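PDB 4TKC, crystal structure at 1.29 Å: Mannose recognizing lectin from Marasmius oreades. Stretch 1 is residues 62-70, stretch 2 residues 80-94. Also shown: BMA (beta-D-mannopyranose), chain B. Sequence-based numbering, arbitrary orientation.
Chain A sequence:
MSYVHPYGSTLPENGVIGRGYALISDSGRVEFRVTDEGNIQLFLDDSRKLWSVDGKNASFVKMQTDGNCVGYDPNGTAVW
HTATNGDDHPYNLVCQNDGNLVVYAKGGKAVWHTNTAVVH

Stretch 1 62-70: KMQTDGNCV
Stretch 2, residues 80-94: WHTATNGDDHPYNLV

How do the two backbones run past each other? Strand 62-63 turns through a type I beta turn, Gln64 to Gly67, into strand 69-70, where Val70 pairs antiparallel with His81 of strand 80-81. Val70 and His81 form a non-hydrogen-bonded pair, CA to CA 4.3 Å, with both side chains on the same face. Just beyond it, Thr82 N donates to Cys69 O (3.0 Å), and Cys69 N donates to Thr82 OG1 (3.1 Å), a hydroxyl placed by a p rotamer where a strand would offer a carbonyl.

What fills the hollow at Gly67? The ring of Tyr91 (chi1 m, chi2 89°) lies flat against it, Gly67 CA sitting 3.6 Å from the ring centroid and 15° off the normal. Glycine suits phi/psi 92/-17, and a CB here would clash with Gly86 N at 3.0 Å. Gly86 N instead reaches Asp66 O (3.1 Å), while Thr84 OG1 donates to Gly67 O (2.6 Å) and accepts from Thr82 OG1 (2.7 Å).

How does Asn68 plug the loop 82-85? Its t rotamer (chi1 -150°) carries OD1 to Ala83 N, a weak hydrogen bond of 2.8 Å, and to Thr84 N, also weak, at 3.5 Å. Asn68 ND2 donates to mannose O2 (3.1 Å), which in turn donates to Asp66 OD2 (2.6 Å). Asp66, chi1 p, also braces the turn, its OD1 accepting from Asn68 N at 2.9 Å.

Which side chains pack the buried interior? Cys69, chi1 t, is small enough to wedge SG between Trp80 CZ3 (4.0 Å) and Leu93 CD2 (3.9 Å). Met63, t then p, sets its flexible thioether against Tyr91 and the start of strand 92-94: CE meets Tyr91 CB at 3.9 Å and SD lies 4.2 Å from Leu93 CB. In all, 724 Å² is buried between the stretches, both sides summed.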

# COMPACT_ATOMS: atom_id res chain seq x y z
N LYS A 62 -3.53 -6.95 1.31
CA LYS A 62 -4.22 -6.05 0.42
C LYS A 62 -5.72 -6.21 0.65
O LYS A 62 -6.27 -7.32 0.53
CB LYS A 62 -3.85 -6.39 -1.05
CG LYS A 62 -4.48 -5.46 -2.08
CD LYS A 62 -3.78 -5.61 -3.42
CE LYS A 62 -4.13 -4.51 -4.41
NZ LYS A 62 -3.58 -4.70 -5.79
N MET A 63 -6.36 -5.05 0.84
CA MET A 63 -7.83 -4.96 0.87
C MET A 63 -8.26 -4.74 -0.58
O MET A 63 -7.99 -3.66 -1.17
CB MET A 63 -8.29 -3.80 1.79
CG MET A 63 -9.77 -3.51 1.81
SD MET A 63 -10.75 -4.69 2.73
CE MET A 63 -11.28 -5.81 1.45
N GLN A 64 -8.76 -5.77 -1.22
CA GLN A 64 -8.93 -5.73 -2.68
C GLN A 64 -10.26 -5.15 -3.12
O GLN A 64 -11.29 -5.24 -2.40
CB GLN A 64 -8.82 -7.16 -3.22
CG GLN A 64 -7.49 -7.81 -2.91
CD GLN A 64 -7.34 -9.19 -3.47
OE1 GLN A 64 -8.31 -9.91 -3.76
NE2 GLN A 64 -6.09 -9.61 -3.57
N THR A 65 -10.28 -4.72 -4.39
CA THR A 65 -11.51 -4.22 -4.96
C THR A 65 -12.58 -5.31 -5.16
O THR A 65 -13.75 -4.97 -5.38
CB THR A 65 -11.25 -3.57 -6.31
OG1 THR A 65 -10.57 -4.51 -7.13
CG2 THR A 65 -10.38 -2.30 -6.18
N ASP A 66 -12.23 -6.60 -5.04
CA ASP A 66 -13.27 -7.65 -5.01
C ASP A 66 -13.93 -7.87 -3.64
O ASP A 66 -14.82 -8.71 -3.55
CB ASP A 66 -12.78 -8.96 -5.65
CG ASP A 66 -11.72 -9.68 -4.83
OD1 ASP A 66 -11.36 -9.16 -3.74
OD2 ASP A 66 -11.27 -10.78 -5.28
N GLY A 67 -13.51 -7.08 -2.64
CA GLY A 67 -14.06 -7.23 -1.27
C GLY A 67 -13.24 -8.15 -0.42
O GLY A 67 -13.54 -8.30 0.77
N ASN A 68 -12.39 -8.96 -1.02
CA ASN A 68 -11.55 -9.90 -0.28
C ASN A 68 -10.36 -9.19 0.32
O ASN A 68 -9.74 -8.39 -0.37
CB ASN A 68 -11.11 -11.10 -1.13
CG ASN A 68 -10.88 -12.38 -0.33
OD1 ASN A 68 -11.11 -12.46 0.89
ND2 ASN A 68 -10.41 -13.42 -1.04
N CYS A 69 -10.04 -9.47 1.58
CA CYS A 69 -8.83 -8.99 2.22
C CYS A 69 -7.82 -10.12 2.33
O CYS A 69 -8.12 -11.16 2.91
CB CYS A 69 -9.11 -8.39 3.61
SG CYS A 69 -7.65 -7.64 4.35
N VAL A 70 -6.65 -9.95 1.68
CA VAL A 70 -5.80 -11.08 1.36
C VAL A 70 -4.38 -10.78 1.78
O VAL A 70 -3.83 -9.75 1.40
CB VAL A 70 -5.87 -11.48 -0.13
CG1 VAL A 70 -5.20 -12.82 -0.34
CG2 VAL A 70 -7.32 -11.54 -0.61
N TRP A 80 -3.43 -15.90 3.46
CA TRP A 80 -4.55 -15.58 4.40
C TRP A 80 -5.63 -14.87 3.62
O TRP A 80 -5.32 -14.09 2.71
CB TRP A 80 -4.07 -14.61 5.48
CG TRP A 80 -5.22 -14.03 6.31
CD1 TRP A 80 -6.12 -14.72 7.08
CD2 TRP A 80 -5.51 -12.64 6.48
NE1 TRP A 80 -7.01 -13.83 7.66
CE2 TRP A 80 -6.62 -12.55 7.34
CE3 TRP A 80 -4.89 -11.45 5.99
CZ2 TRP A 80 -7.17 -11.33 7.72
CZ3 TRP A 80 -5.41 -10.24 6.40
CH2 TRP A 80 -6.55 -10.19 7.28
N HIS A 81 -6.90 -15.15 3.84
CA HIS A 81 -7.94 -14.34 3.26
C HIS A 81 -9.19 -14.37 4.11
O HIS A 81 -9.47 -15.34 4.81
CB HIS A 81 -8.21 -14.73 1.79
CG HIS A 81 -8.61 -16.15 1.61
ND1 HIS A 81 -9.92 -16.52 1.36
CD2 HIS A 81 -7.89 -17.29 1.66
CE1 HIS A 81 -9.99 -17.84 1.25
NE2 HIS A 81 -8.78 -18.33 1.46
N THR A 82 -9.86 -13.23 4.16
CA THR A 82 -11.12 -13.06 4.89
C THR A 82 -12.34 -13.66 4.18
O THR A 82 -13.38 -13.89 4.81
CB THR A 82 -11.39 -11.59 5.20
OG1 THR A 82 -11.41 -10.87 3.94
CG2 THR A 82 -10.24 -11.02 6.04
N ALA A 83 -12.20 -14.02 2.91
CA ALA A 83 -13.30 -14.60 2.13
C ALA A 83 -14.58 -13.77 2.18
O ALA A 83 -15.69 -14.28 2.25
CB ALA A 83 -13.54 -16.06 2.51
N THR A 84 -14.38 -12.47 2.02
CA THR A 84 -15.42 -11.49 2.11
C THR A 84 -15.88 -10.91 0.76
O THR A 84 -16.68 -9.96 0.75
CB THR A 84 -14.99 -10.35 3.05
OG1 THR A 84 -13.64 -9.97 2.82
CG2 THR A 84 -15.08 -10.82 4.46
N ASN A 85 -15.43 -11.56 -0.33
CA ASN A 85 -15.72 -11.16 -1.71
C ASN A 85 -17.20 -10.83 -1.84
O ASN A 85 -18.03 -11.63 -1.44
CB ASN A 85 -15.49 -12.31 -2.73
CG ASN A 85 -14.09 -12.84 -2.74
OD1 ASN A 85 -13.37 -12.76 -3.77
ND2 ASN A 85 -13.68 -13.43 -1.64
N GLY A 86 -17.50 -9.68 -2.39
CA GLY A 86 -18.86 -9.30 -2.68
C GLY A 86 -18.91 -7.98 -3.43
O GLY A 86 -17.87 -7.38 -3.77
N ASP A 87 -20.14 -7.49 -3.60
CA ASP A 87 -20.40 -6.28 -4.39
C ASP A 87 -20.85 -5.08 -3.53
O ASP A 87 -21.21 -4.04 -4.08
CB ASP A 87 -21.49 -6.55 -5.43
CG ASP A 87 -21.10 -7.62 -6.43
OD1 ASP A 87 -20.00 -7.53 -7.00
OD2 ASP A 87 -21.94 -8.52 -6.68
N ASP A 88 -20.76 -5.20 -2.20
CA ASP A 88 -21.24 -4.15 -1.28
C ASP A 88 -20.13 -3.12 -1.01
O ASP A 88 -19.74 -2.93 0.14
CB ASP A 88 -21.77 -4.74 0.02
CG ASP A 88 -23.13 -5.40 -0.16
OD1 ASP A 88 -23.79 -5.13 -1.18
OD2 ASP A 88 -23.54 -6.16 0.74
N HIS A 89 -19.70 -2.45 -2.08
CA HIS A 89 -18.64 -1.42 -2.03
C HIS A 89 -19.15 -0.15 -1.33
O HIS A 89 -20.32 0.20 -1.47
CB HIS A 89 -18.14 -1.08 -3.44
CG HIS A 89 -17.59 -2.26 -4.16
ND1 HIS A 89 -16.35 -2.79 -3.87
CD2 HIS A 89 -18.17 -3.12 -5.02
CE1 HIS A 89 -16.16 -3.88 -4.59
NE2 HIS A 89 -17.24 -4.08 -5.32
N PRO A 90 -18.23 0.57 -0.65
CA PRO A 90 -16.79 0.27 -0.51
C PRO A 90 -16.52 -0.72 0.61
O PRO A 90 -17.26 -0.72 1.65
CB PRO A 90 -16.18 1.62 -0.13
CG PRO A 90 -17.28 2.30 0.63
CD PRO A 90 -18.58 1.86 -0.02
N TYR A 91 -15.43 -1.47 0.53
CA TYR A 91 -14.95 -2.33 1.63
C TYR A 91 -13.77 -1.67 2.31
O TYR A 91 -12.95 -0.99 1.64
CB TYR A 91 -14.52 -3.68 1.04
CG TYR A 91 -15.66 -4.55 0.57
CD1 TYR A 91 -16.17 -4.46 -0.71
CD2 TYR A 91 -16.27 -5.45 1.48
CE1 TYR A 91 -17.24 -5.20 -1.13
CE2 TYR A 91 -17.35 -6.20 1.08
CZ TYR A 91 -17.84 -6.08 -0.19
OH TYR A 91 -18.92 -6.85 -0.54
N ASN A 92 -13.63 -1.87 3.62
CA ASN A 92 -12.54 -1.29 4.37
C ASN A 92 -12.13 -2.25 5.43
O ASN A 92 -13.04 -2.87 6.06
CB ASN A 92 -12.97 0.02 5.00
CG ASN A 92 -13.04 1.14 3.99
OD1 ASN A 92 -12.02 1.76 3.67
ND2 ASN A 92 -14.24 1.43 3.52
N LEU A 93 -10.85 -2.32 5.78
CA LEU A 93 -10.41 -3.11 6.93
C LEU A 93 -10.03 -2.10 8.00
O LEU A 93 -9.15 -1.25 7.77
CB LEU A 93 -9.19 -4.00 6.57
CG LEU A 93 -8.48 -4.76 7.69
CD1 LEU A 93 -9.32 -5.98 7.99
CD2 LEU A 93 -7.04 -5.17 7.35
N VAL A 94 -10.68 -2.20 9.19
CA VAL A 94 -10.48 -1.21 10.21
C VAL A 94 -9.89 -1.82 11.49
O VAL A 94 -10.42 -2.81 12.06
CB VAL A 94 -11.80 -0.48 10.59
CG1 VAL A 94 -11.54 0.63 11.59
CG2 VAL A 94 -12.45 0.12 9.35
C1 BMA B . -9.93 -14.93 -4.69
C2 BMA B . -9.54 -13.50 -5.01
C3 BMA B . -8.03 -13.49 -5.23
C4 BMA B . -7.29 -14.11 -4.03
C5 BMA B . -7.83 -15.50 -3.69
C6 BMA B . -7.09 -16.09 -2.49
O1 BMA B . -11.35 -14.91 -4.53
O2 BMA B . -9.96 -12.61 -3.96
O3 BMA B . -7.64 -12.14 -5.47
O4 BMA B . -5.89 -14.22 -4.31
O5 BMA B . -9.25 -15.37 -3.50
O6 BMA B . -7.95 -16.73 -1.53